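Local coordinates for cytochrome c, putative (Shewanella oneidensis, PDB 1SP3), which is an eight-heme cytochrome c that probably works as a respiratory oxidoreductase, reducing tetrathionate with electrons carried by its hemes, at residues A[156-170]-A[395-407]. Residues are numbered along the deposited sequence; the frame is centred on the assembly and turned at random.
Sequences DLDSSMAYPDKATDV and WWRINHMVSPKEQ. With HEC (heme c), chain G.
One carboxylate oxygen of Asp156 gathers three N-H groups from the chain around His400. OD1 of Asp156 accepts from the backbone N of Asn399 at 2.8 Å and from the backbone N of His400, both on its anti side, and from His400 ND1 at 2.9 Å, which comes in from above the carboxylate plane. The carboxylate and imidazole planes lie 55° apart. With ND1 held by Asp156, NE2 of His400 binds the heme iron at 2.1 Å, and His185 is the other axial ligand. With an alanine here instead of the aspartate, His400 ND1 and two backbone N-H groups would probably lose their shared acceptor, and the imidazole would be freer to turn about its bond to the iron.

The ring is also held by packing: Leu157 CD2 lies over one face, a CH-pi contact 3.8 Å from the centroid, and Asn399 CB sits over the opposite face. Leu157 CD1 reaches on to the porphyrin edge.

Further along, Asp169 carries CG anti to its own N (chi1 -171°), which brings OD2 within 2.8 Å of Met401 N, while its OD1 takes Met172 N. Val170 N bonds to Val402 O at 3.1 Å, and Met401 CA makes a CA-H...O contact with Thr168 O.

Apolar contacts fill in between these bonds. The extended Met401 runs alongside Thr168, its CG 3.8 Å from Met161 CE, and Val170 spreads its two methyls, CG2 on Val402 CG1 and CG1 against Pro404.

This buried joint ties the loop between helix 136-143 and helix 181-184 to the chain leaving strand 387-397. Leu157 also touches His143 of helix 136-143, Arg397 packs on strand 325-339, and Lys242 bonds to Ala167 O, Met401 O and Ser403 OG.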
ATOM      1  N   ASP A 156      -4.422  -6.617   4.711  1.00 40.03           N
ATOM      2  CA  ASP A 156      -3.721  -7.174   5.894  1.00 38.62           C
ATOM      3  C   ASP A 156      -3.433  -6.196   7.066  1.00 37.95           C
ATOM      4  O   ASP A 156      -2.822  -6.558   8.065  1.00 36.98           O
ATOM      5  CB  ASP A 156      -2.455  -8.032   5.526  1.00 37.51           C
ATOM      6  CG  ASP A 156      -1.280  -7.220   4.989  1.00 35.95           C
ATOM      7  OD1 ASP A 156      -0.100  -7.699   5.053  1.00 35.49           O
ATOM      8  OD2 ASP A 156      -1.379  -6.090   4.483  1.00 41.28           O
ATOM      9  N   LEU A 157      -3.792  -4.940   6.923  1.00 37.25           N
ATOM     10  CA  LEU A 157      -3.584  -3.996   8.036  1.00 37.66           C
ATOM     11  C   LEU A 157      -4.904  -3.240   8.167  1.00 39.25           C
ATOM     12  O   LEU A 157      -5.254  -2.428   7.316  1.00 40.39           O
ATOM     13  CB  LEU A 157      -2.456  -3.032   7.701  1.00 35.28           C
ATOM     14  CG  LEU A 157      -0.983  -3.472   7.723  1.00 34.96           C
ATOM     15  CD1 LEU A 157      -0.019  -2.323   7.420  1.00 33.42           C
ATOM     16  CD2 LEU A 157      -0.571  -4.119   9.022  1.00 28.29           C
ATOM     17  N   ASP A 158      -5.649  -3.537   9.215  1.00 40.45           N
ATOM     18  CA  ASP A 158      -6.979  -2.983   9.383  1.00 41.57           C
ATOM     19  C   ASP A 158      -7.049  -2.053  10.633  1.00 41.84           C
ATOM     20  O   ASP A 158      -6.071  -2.004  11.413  1.00 40.45           O
ATOM     21  CB  ASP A 158      -8.039  -4.109   9.248  1.00 40.76           C
ATOM     22  CG  ASP A 158      -8.577  -4.652  10.572  1.00 49.27           C
ATOM     23  OD1 ASP A 158      -7.832  -5.160  11.470  1.00 54.46           O
ATOM     24  OD2 ASP A 158      -9.837  -4.664  10.792  1.00 60.19           O
ATOM     25  N   SER A 159      -8.162  -1.318  10.797  1.00 41.75           N
ATOM     26  CA  SER A 159      -8.328  -0.401  11.936  1.00 44.82           C
ATOM     27  C   SER A 159      -8.223  -1.122  13.266  1.00 43.92           C
ATOM     28  O   SER A 159      -7.906  -0.513  14.271  1.00 46.18           O
ATOM     29  CB  SER A 159      -9.688   0.300  11.896  1.00 43.94           C
ATOM     30  OG  SER A 159     -10.580  -0.516  11.145  1.00 50.46           O
ATOM     31  N   SER A 160      -8.486  -2.407  13.277  1.00 44.29           N
ATOM     32  CA  SER A 160      -8.383  -3.156  14.509  1.00 44.90           C
ATOM     33  C   SER A 160      -6.927  -3.504  14.873  1.00 45.26           C
ATOM     34  O   SER A 160      -6.697  -4.017  15.961  1.00 46.31           O
ATOM     35  CB  SER A 160      -9.121  -4.459  14.339  1.00 46.05           C
ATOM     36  OG  SER A 160      -8.143  -5.462  14.165  1.00 45.46           O
ATOM     37  N   MET A 161      -5.951  -3.245  13.977  1.00 45.11           N
ATOM     38  CA  MET A 161      -4.540  -3.498  14.265  1.00 43.09           C
ATOM     39  C   MET A 161      -4.088  -2.456  15.259  1.00 42.86           C
ATOM     40  O   MET A 161      -2.960  -2.532  15.743  1.00 43.04           O
ATOM     41  CB  MET A 161      -3.613  -3.394  13.035  1.00 44.67           C
ATOM     42  CG  MET A 161      -3.774  -4.394  11.864  1.00 47.16           C
ATOM     43  SD  MET A 161      -3.469  -6.098  12.278  1.00 53.88           S
ATOM     44  CE  MET A 161      -2.437  -6.523  11.089  1.00 51.91           C
ATOM     45  N   ALA A 162      -4.929  -1.470  15.578  1.00 40.08           N
ATOM     46  CA  ALA A 162      -4.591  -0.600  16.696  1.00 40.59           C
ATOM     47  C   ALA A 162      -4.394  -1.346  18.046  1.00 40.26           C
ATOM     48  O   ALA A 162      -3.497  -0.973  18.839  1.00 40.07           O
ATOM     49  CB  ALA A 162      -5.696   0.511  16.876  1.00 39.81           C
ATOM     50  N   TYR A 163      -5.286  -2.301  18.348  1.00 38.50           N
ATOM     51  CA  TYR A 163      -5.182  -3.139  19.566  1.00 39.26           C
ATOM     52  C   TYR A 163      -5.787  -4.469  19.174  1.00 38.05           C
ATOM     53  O   TYR A 163      -6.918  -4.723  19.536  1.00 39.94           O
ATOM     54  CB  TYR A 163      -5.998  -2.545  20.760  1.00 41.46           C
ATOM     55  CG  TYR A 163      -5.445  -1.228  21.235  1.00 43.85           C
ATOM     56  CD1 TYR A 163      -5.865  -0.015  20.644  1.00 46.27           C
ATOM     57  CD2 TYR A 163      -4.466  -1.194  22.234  1.00 47.93           C
ATOM     58  CE1 TYR A 163      -5.298   1.204  21.048  1.00 50.08           C
ATOM     59  CE2 TYR A 163      -3.906   0.006  22.645  1.00 50.52           C
ATOM     60  CZ  TYR A 163      -4.326   1.177  22.055  1.00 51.71           C
ATOM     61  OH  TYR A 163      -3.754   2.324  22.493  1.00 58.46           O
ATOM     62  N   PRO A 164      -5.106  -5.294  18.374  1.00 36.73           N
ATOM     63  CA  PRO A 164      -5.796  -6.458  17.808  1.00 35.38           C
ATOM     64  C   PRO A 164      -5.727  -7.622  18.800  1.00 34.83           C
ATOM     65  O   PRO A 164      -4.921  -7.537  19.740  1.00 34.62           O
ATOM     66  CB  PRO A 164      -4.937  -6.807  16.584  1.00 33.56           C
ATOM     67  CG  PRO A 164      -3.590  -6.397  16.977  1.00 34.96           C
ATOM     68  CD  PRO A 164      -3.708  -5.182  17.898  1.00 34.04           C
ATOM     69  N   ASP A 165      -6.494  -8.678  18.546  1.00 34.08           N
ATOM     70  CA  ASP A 165      -6.431  -9.871  19.320  1.00 36.56           C
ATOM     71  C   ASP A 165      -5.530 -10.893  18.635  1.00 36.62           C
ATOM     72  O   ASP A 165      -5.128 -10.692  17.479  1.00 36.13           O
ATOM     73  CB  ASP A 165      -7.805 -10.455  19.520  1.00 37.29           C
ATOM     74  CG  ASP A 165      -8.551 -10.650  18.243  1.00 43.46           C
ATOM     75  OD1 ASP A 165      -9.781 -10.879  18.323  1.00 52.67           O
ATOM     76  OD2 ASP A 165      -8.038 -10.610  17.102  1.00 49.21           O
ATOM     77  N   LYS A 166      -5.248 -11.977  19.352  1.00 35.96           N
ATOM     78  CA  LYS A 166      -4.414 -13.068  18.873  1.00 37.14           C
ATOM     79  C   LYS A 166      -4.955 -13.635  17.584  1.00 36.75           C
ATOM     80  O   LYS A 166      -4.170 -13.925  16.696  1.00 37.34           O
ATOM     81  CB  LYS A 166      -4.288 -14.193  19.889  1.00 36.01           C
ATOM     82  CG  LYS A 166      -3.035 -15.092  19.722  1.00 41.31           C
ATOM     83  CD  LYS A 166      -3.015 -16.218  20.822  1.00 42.85           C
ATOM     84  CE  LYS A 166      -1.845 -17.188  20.621  1.00 48.21           C
ATOM     85  NZ  LYS A 166      -2.218 -18.680  20.792  1.00 52.26           N
ATOM     86  N   ALA A 167      -6.264 -13.839  17.521  1.00 36.07           N
ATOM     87  CA  ALA A 167      -6.926 -14.342  16.328  1.00 37.05           C
ATOM     88  C   ALA A 167      -6.632 -13.498  15.045  1.00 37.86           C
ATOM     89  O   ALA A 167      -6.593 -14.073  13.941  1.00 40.75           O
ATOM     90  CB  ALA A 167      -8.427 -14.455  16.546  1.00 36.75           C
ATOM     91  N   THR A 168      -6.449 -12.186  15.197  1.00 35.10           N
ATOM     92  CA  THR A 168      -6.154 -11.301  14.100  1.00 33.52           C
ATOM     93  C   THR A 168      -4.626 -11.255  13.720  1.00 33.37           C
ATOM     94  O   THR A 168      -4.250 -11.310  12.533  1.00 31.66           O
ATOM     95  CB  THR A 168      -6.646  -9.860  14.408  1.00 34.14           C
ATOM     96  OG1 THR A 168      -8.099  -9.862  14.609  1.00 33.19           O
ATOM     97  CG2 THR A 168      -6.340  -8.866  13.124  1.00 30.66           C
ATOM     98  N   ASP A 169      -3.765 -11.107  14.709  1.00 31.52           N
ATOM     99  CA  ASP A 169      -2.347 -11.073  14.455  1.00 31.42           C
ATOM    100  C   ASP A 169      -1.653 -11.536  15.718  1.00 30.95           C
ATOM    101  O   ASP A 169      -1.696 -10.848  16.742  1.00 31.23           O
ATOM    102  CB  ASP A 169      -1.878  -9.635  14.083  1.00 30.41           C
ATOM    103  CG  ASP A 169      -0.459  -9.590  13.608  1.00 30.08           C
ATOM    104  OD1 ASP A 169       0.452  -9.785  14.470  1.00 27.80           O
ATOM    105  OD2 ASP A 169      -0.147  -9.379  12.398  1.00 30.76           O
ATOM    106  N   VAL A 170      -0.933 -12.628  15.624  1.00 30.50           N
ATOM    107  CA  VAL A 170      -0.182 -13.090  16.777  1.00 30.56           C
ATOM    108  C   VAL A 170       0.962 -12.181  17.282  1.00 31.75           C
ATOM    109  O   VAL A 170       1.331 -12.262  18.476  1.00 33.02           O
ATOM    110  CB  VAL A 170       0.358 -14.531  16.576  1.00 30.46           C
ATOM    111  CG1 VAL A 170      -0.756 -15.429  16.215  1.00 30.09           C
ATOM    112  CG2 VAL A 170       1.483 -14.605  15.497  1.00 27.91           C
ATOM    113  N   TRP A 395      -1.227  -6.321  -7.839  1.00 28.02           N
ATOM    114  CA  TRP A 395      -0.730  -7.315  -6.853  1.00 28.56           C
ATOM    115  C   TRP A 395      -0.078  -6.598  -5.695  1.00 28.96           C
ATOM    116  O   TRP A 395       0.699  -5.698  -5.936  1.00 29.07           O
ATOM    117  CB  TRP A 395       0.284  -8.262  -7.485  1.00 26.09           C
ATOM    118  CG  TRP A 395      -0.399  -9.174  -8.454  1.00 26.27           C
ATOM    119  CD1 TRP A 395      -1.040  -8.797  -9.610  1.00 24.29           C
ATOM    120  CD2 TRP A 395      -0.644 -10.592  -8.308  1.00 25.69           C
ATOM    121  NE1 TRP A 395      -1.632  -9.880 -10.202  1.00 26.46           N
ATOM    122  CE2 TRP A 395      -1.391 -11.003  -9.448  1.00 22.38           C
ATOM    123  CE3 TRP A 395      -0.256 -11.558  -7.359  1.00 24.19           C
ATOM    124  CZ2 TRP A 395      -1.835 -12.314  -9.642  1.00 25.19           C
ATOM    125  CZ3 TRP A 395      -0.601 -12.895  -7.571  1.00 21.42           C
ATOM    126  CH2 TRP A 395      -1.417 -13.265  -8.698  1.00 30.54           C
ATOM    127  N   TRP A 396      -0.454  -6.950  -4.462  1.00 28.10           N
ATOM    128  CA  TRP A 396       0.218  -6.431  -3.275  1.00 28.62           C
ATOM    129  C   TRP A 396       0.507  -7.611  -2.408  1.00 27.07           C
ATOM    130  O   TRP A 396      -0.369  -8.467  -2.234  1.00 27.20           O
ATOM    131  CB  TRP A 396      -0.692  -5.542  -2.390  1.00 29.54           C
ATOM    132  CG  TRP A 396      -0.974  -4.217  -2.914  1.00 35.02           C
ATOM    133  CD1 TRP A 396      -0.285  -3.038  -2.688  1.00 38.95           C
ATOM    134  CD2 TRP A 396      -2.028  -3.907  -3.782  1.00 36.35           C
ATOM    135  NE1 TRP A 396      -0.898  -2.005  -3.370  1.00 40.68           N
ATOM    136  CE2 TRP A 396      -1.958  -2.523  -4.066  1.00 41.07           C
ATOM    137  CE3 TRP A 396      -3.014  -4.667  -4.391  1.00 38.65           C
ATOM    138  CZ2 TRP A 396      -2.839  -1.899  -4.960  1.00 42.55           C
ATOM    139  CZ3 TRP A 396      -3.868  -4.072  -5.225  1.00 45.22           C
ATOM    140  CH2 TRP A 396      -3.802  -2.670  -5.499  1.00 40.49           C
ATOM    141  N   ARG A 397       1.680  -7.579  -1.783  1.00 26.14           N
ATOM    142  CA  ARG A 397       2.143  -8.632  -0.896  1.00 26.98           C
ATOM    143  C   ARG A 397       1.309  -8.648   0.368  1.00 26.56           C
ATOM    144  O   ARG A 397       0.971  -7.596   0.881  1.00 26.60           O
ATOM    145  CB  ARG A 397       3.580  -8.355  -0.472  1.00 25.29           C
ATOM    146  CG  ARG A 397       4.502  -8.426  -1.659  1.00 30.95           C
ATOM    147  CD  ARG A 397       5.916  -8.439  -1.301  1.00 35.18           C
ATOM    148  NE  ARG A 397       6.134  -9.598  -0.385  1.00 39.10           N
ATOM    149  CZ  ARG A 397       7.205  -9.708   0.410  1.00 37.52           C
ATOM    150  NH1 ARG A 397       8.134  -8.751   0.418  1.00 34.64           N
ATOM    151  NH2 ARG A 397       7.340 -10.754   1.212  1.00 40.04           N
ATOM    152  N   ILE A 398       1.137  -9.828   0.930  1.00 26.52           N
ATOM    153  CA  ILE A 398       0.483  -9.971   2.194  1.00 26.61           C
ATOM    154  C   ILE A 398       1.555 -10.385   3.211  1.00 26.95           C
ATOM    155  O   ILE A 398       2.112 -11.433   3.083  1.00 27.04           O
ATOM    156  CB  ILE A 398      -0.600 -11.080   2.086  1.00 28.14           C
ATOM    157  CG1 ILE A 398      -1.783 -10.629   1.190  1.00 27.28           C
ATOM    158  CG2 ILE A 398      -1.133 -11.388   3.456  1.00 24.28           C
ATOM    159  CD1 ILE A 398      -2.413  -9.324   1.836  1.00 25.47           C
ATOM    160  N   ASN A 399       1.737  -9.619   4.294  1.00 27.62           N
ATOM    161  CA  ASN A 399       2.752  -9.884   5.284  1.00 26.90           C
ATOM    162  C   ASN A 399       2.309  -9.869   6.729  1.00 26.32           C
ATOM    163  O   ASN A 399       3.102 -10.304   7.591  1.00 26.29           O
ATOM    164  CB  ASN A 399       3.955  -8.909   5.146  1.00 27.76           C
ATOM    165  CG  ASN A 399       4.717  -9.115   3.828  1.00 30.79           C
ATOM    166  OD1 ASN A 399       5.517 -10.042   3.651  1.00 26.07           O
ATOM    167  ND2 ASN A 399       4.462  -8.217   2.911  1.00 31.23           N
ATOM    168  N   HIS A 400       1.129  -9.337   7.007  1.00 25.38           N
ATOM    169  CA  HIS A 400       0.609  -9.157   8.373  1.00 26.75           C
ATOM    170  C   HIS A 400      -0.582 -10.090   8.634  1.00 27.02           C
ATOM    171  O   HIS A 400      -0.969 -10.789   7.715  1.00 25.59           O
ATOM    172  CB  HIS A 400       0.340  -7.680   8.689  1.00 24.30           C
ATOM    173  CG  HIS A 400       1.474  -6.808   8.253  1.00 25.93           C
ATOM    174  ND1 HIS A 400       1.571  -6.304   6.963  1.00 25.55           N
ATOM    175  CD2 HIS A 400       2.629  -6.470   8.877  1.00 26.35           C
ATOM    176  CE1 HIS A 400       2.725  -5.659   6.833  1.00 24.29           C
ATOM    177  NE2 HIS A 400       3.378  -5.732   7.980  1.00 24.61           N
ATOM    178  N   MET A 401      -1.140 -10.091   9.871  1.00 26.82           N
ATOM    179  CA  MET A 401      -2.181 -11.022  10.256  1.00 26.72           C
ATOM    180  C   MET A 401      -1.682 -12.481  10.313  1.00 27.83           C
ATOM    181  O   MET A 401      -2.450 -13.435  10.078  1.00 28.38           O
ATOM    182  CB  MET A 401      -3.438 -10.931   9.357  1.00 27.23           C
ATOM    183  CG  MET A 401      -4.146  -9.547   9.434  1.00 27.01           C
ATOM    184  SD  MET A 401      -5.670  -9.332   8.382  1.00 34.40           S
ATOM    185  CE  MET A 401      -6.221  -7.745   9.094  1.00 34.65           C
ATOM    186  N   VAL A 402      -0.451 -12.678  10.708  1.00 26.29           N
ATOM    187  CA  VAL A 402      -0.040 -14.054  10.889  1.00 27.74           C
ATOM    188  C   VAL A 402      -1.035 -14.673  11.921  1.00 29.70           C
ATOM    189  O   VAL A 402      -1.331 -14.062  12.946  1.00 29.39           O
ATOM    190  CB  VAL A 402       1.428 -14.157  11.335  1.00 27.83           C
ATOM    191  CG1 VAL A 402       1.754 -15.625  11.811  1.00 22.63           C
ATOM    192  CG2 VAL A 402       2.406 -13.684  10.155  1.00 22.08           C
ATOM    193  N   SER A 403      -1.633 -15.822  11.581  1.00 29.53           N
ATOM    194  CA  SER A 403      -2.632 -16.475  12.442  1.00 28.11           C
ATOM    195  C   SER A 403      -1.926 -17.392  13.456  1.00 29.41           C
ATOM    196  O   SER A 403      -0.773 -17.789  13.192  1.00 29.02           O
ATOM    197  CB  SER A 403      -3.502 -17.362  11.556  1.00 26.87           C
ATOM    198  OG  SER A 403      -4.248 -16.506  10.740  1.00 30.71           O
ATOM    199  N   PRO A 404      -2.608 -17.801  14.556  1.00 29.63           N
ATOM    200  CA  PRO A 404      -2.012 -18.834  15.443  1.00 29.66           C
ATOM    201  C   PRO A 404      -1.639 -20.058  14.676  1.00 29.73           C
ATOM    202  O   PRO A 404      -2.223 -20.275  13.611  1.00 29.50           O
ATOM    203  CB  PRO A 404      -3.127 -19.177  16.453  1.00 28.99           C
ATOM    204  CG  PRO A 404      -3.993 -17.973  16.503  1.00 28.64           C
ATOM    205  CD  PRO A 404      -3.937 -17.330  15.042  1.00 28.23           C
ATOM    206  N   LYS A 405      -0.714 -20.839  15.216  1.00 30.79           N
ATOM    207  CA  LYS A 405      -0.149 -21.984  14.519  1.00 33.46           C
ATOM    208  C   LYS A 405      -1.213 -23.032  14.121  1.00 33.56           C
ATOM    209  O   LYS A 405      -1.078 -23.710  13.088  1.00 33.23           O
ATOM    210  CB  LYS A 405       0.966 -22.580  15.382  1.00 33.80           C
ATOM    211  CG  LYS A 405       0.452 -23.125  16.736  1.00 38.84           C
ATOM    212  CD  LYS A 405       1.599 -23.611  17.613  1.00 46.27           C
ATOM    213  CE  LYS A 405       1.075 -24.476  18.819  1.00 47.84           C
ATOM    214  NZ  LYS A 405       0.518 -23.527  19.891  1.00 51.36           N
ATOM    215  N   GLU A 406      -2.298 -23.087  14.898  1.00 34.82           N
ATOM    216  CA  GLU A 406      -3.398 -24.063  14.654  1.00 38.16           C
ATOM    217  C   GLU A 406      -4.177 -23.767  13.347  1.00 37.70           C
ATOM    218  O   GLU A 406      -4.847 -24.641  12.837  1.00 38.50           O
ATOM    219  CB  GLU A 406      -4.390 -24.192  15.885  1.00 37.19           C
ATOM    220  CG  GLU A 406      -3.747 -24.697  17.156  1.00 40.85           C
ATOM    221  CD  GLU A 406      -3.006 -23.615  17.972  1.00 47.10           C
ATOM    222  OE1 GLU A 406      -2.218 -24.040  18.873  1.00 48.83           O
ATOM    223  OE2 GLU A 406      -3.215 -22.360  17.761  1.00 45.56           O
ATOM    224  N   GLN A 407      -4.074 -22.536  12.834  1.00 37.30           N
ATOM    225  CA  GLN A 407      -4.723 -22.187  11.573  1.00 38.42           C
ATOM    226  C   GLN A 407      -3.775 -21.992  10.380  1.00 36.15           C
ATOM    227  O   GLN A 407      -4.213 -21.503   9.370  1.00 35.53           O
ATOM    228  CB  GLN A 407      -5.613 -20.957  11.683  1.00 38.78           C
ATOM    229  CG  GLN A 407      -5.632 -20.327  12.984  1.00 45.35           C
ATOM    230  CD  GLN A 407      -6.603 -20.955  13.914  1.00 54.28           C
ATOM    231  OE1 GLN A 407      -6.444 -20.858  15.147  1.00 59.94           O
ATOM    232  NE2 GLN A 407      -7.626 -21.619  13.348  1.00 58.36           N
TER
HETATM  233 FE   HEC G 805       5.101  -4.654   8.345  1.00 30.02          FE
HETATM  234  CHA HEC G 805       6.003  -5.150   5.077  1.00 26.92           C
HETATM  235  CHB HEC G 805       3.729  -1.707   7.519  1.00 21.76           C
HETATM  236  CHC HEC G 805       3.918  -4.324  11.619  1.00 23.66           C
HETATM  237  CHD HEC G 805       6.644  -7.541   9.241  1.00 26.45           C
HETATM  238  NA  HEC G 805       4.831  -3.598   6.595  1.00 25.83           N
HETATM  239  C1A HEC G 805       5.334  -3.974   5.378  1.00 26.91           C
HETATM  240  C2A HEC G 805       5.027  -2.951   4.438  1.00 29.87           C
HETATM  241  C3A HEC G 805       4.382  -1.998   5.101  1.00 27.66           C
HETATM  242  C4A HEC G 805       4.236  -2.421   6.480  1.00 23.51           C
HETATM  243  CMA HEC G 805       3.828  -0.689   4.509  1.00 25.93           C
HETATM  244  CAA HEC G 805       5.371  -3.021   2.936  1.00 28.70           C
HETATM  245  CBA HEC G 805       4.182  -3.810   2.305  1.00 31.52           C
HETATM  246  CGA HEC G 805       4.380  -3.705   0.796  1.00 40.30           C
HETATM  247  O1A HEC G 805       4.200  -2.555   0.270  1.00 40.52           O
HETATM  248  O2A HEC G 805       4.732  -4.734   0.111  1.00 38.24           O
HETATM  249  NB  HEC G 805       4.091  -3.319   9.379  1.00 24.85           N
HETATM  250  C1B HEC G 805       3.614  -2.129   8.824  1.00 26.97           C
HETATM  251  C2B HEC G 805       2.847  -1.427   9.820  1.00 23.96           C
HETATM  252  C3B HEC G 805       2.880  -2.169  10.945  1.00 26.53           C
HETATM  253  C4B HEC G 805       3.668  -3.339  10.702  1.00 25.29           C
HETATM  254  CMB HEC G 805       2.129  -0.059   9.597  1.00 25.96           C
HETATM  255  CAB HEC G 805       2.154  -1.849  12.302  1.00 29.34           C
HETATM  256  CBB HEC G 805       0.776  -1.732  12.294  1.00 21.82           C
HETATM  257  NC  HEC G 805       5.233  -5.723  10.111  1.00 25.40           N
HETATM  258  C1C HEC G 805       4.730  -5.360  11.331  1.00 24.44           C
HETATM  259  C2C HEC G 805       5.161  -6.309  12.279  1.00 27.19           C
HETATM  260  C3C HEC G 805       5.915  -7.213  11.606  1.00 22.11           C
HETATM  261  C4C HEC G 805       5.973  -6.833  10.244  1.00 23.57           C
HETATM  262  CMC HEC G 805       4.760  -6.176  13.797  1.00 21.47           C
HETATM  263  CAC HEC G 805       6.710  -8.455  12.174  1.00 27.92           C
HETATM  264  CBC HEC G 805       6.093  -9.311  13.075  1.00 30.20           C
HETATM  265  ND  HEC G 805       6.152  -6.098   7.356  1.00 23.44           N
HETATM  266  C1D HEC G 805       6.706  -7.253   7.890  1.00 24.45           C
HETATM  267  C2D HEC G 805       7.338  -8.074   6.877  1.00 17.14           C
HETATM  268  C3D HEC G 805       7.199  -7.314   5.642  1.00 23.83           C
HETATM  269  C4D HEC G 805       6.396  -6.129   5.993  1.00 28.62           C
HETATM  270  CMD HEC G 805       8.098  -9.479   7.002  1.00 21.86           C
HETATM  271  CAD HEC G 805       7.741  -7.726   4.226  1.00 25.43           C
HETATM  272  CBD HEC G 805       8.883  -6.719   3.997  1.00 25.55           C
HETATM  273  CGD HEC G 805      10.223  -7.148   4.558  1.00 32.67           C
HETATM  274  O1D HEC G 805      11.187  -6.396   4.378  1.00 35.23           O
HETATM  275  O2D HEC G 805      10.369  -8.296   5.096  1.00 33.97           O
HETATM  276  O   HOH W   1       2.464  -6.396   3.185  1.00 35.52           O
HETATM  277  O   HOH W   2      -1.303 -20.740  19.146  1.00 33.75           O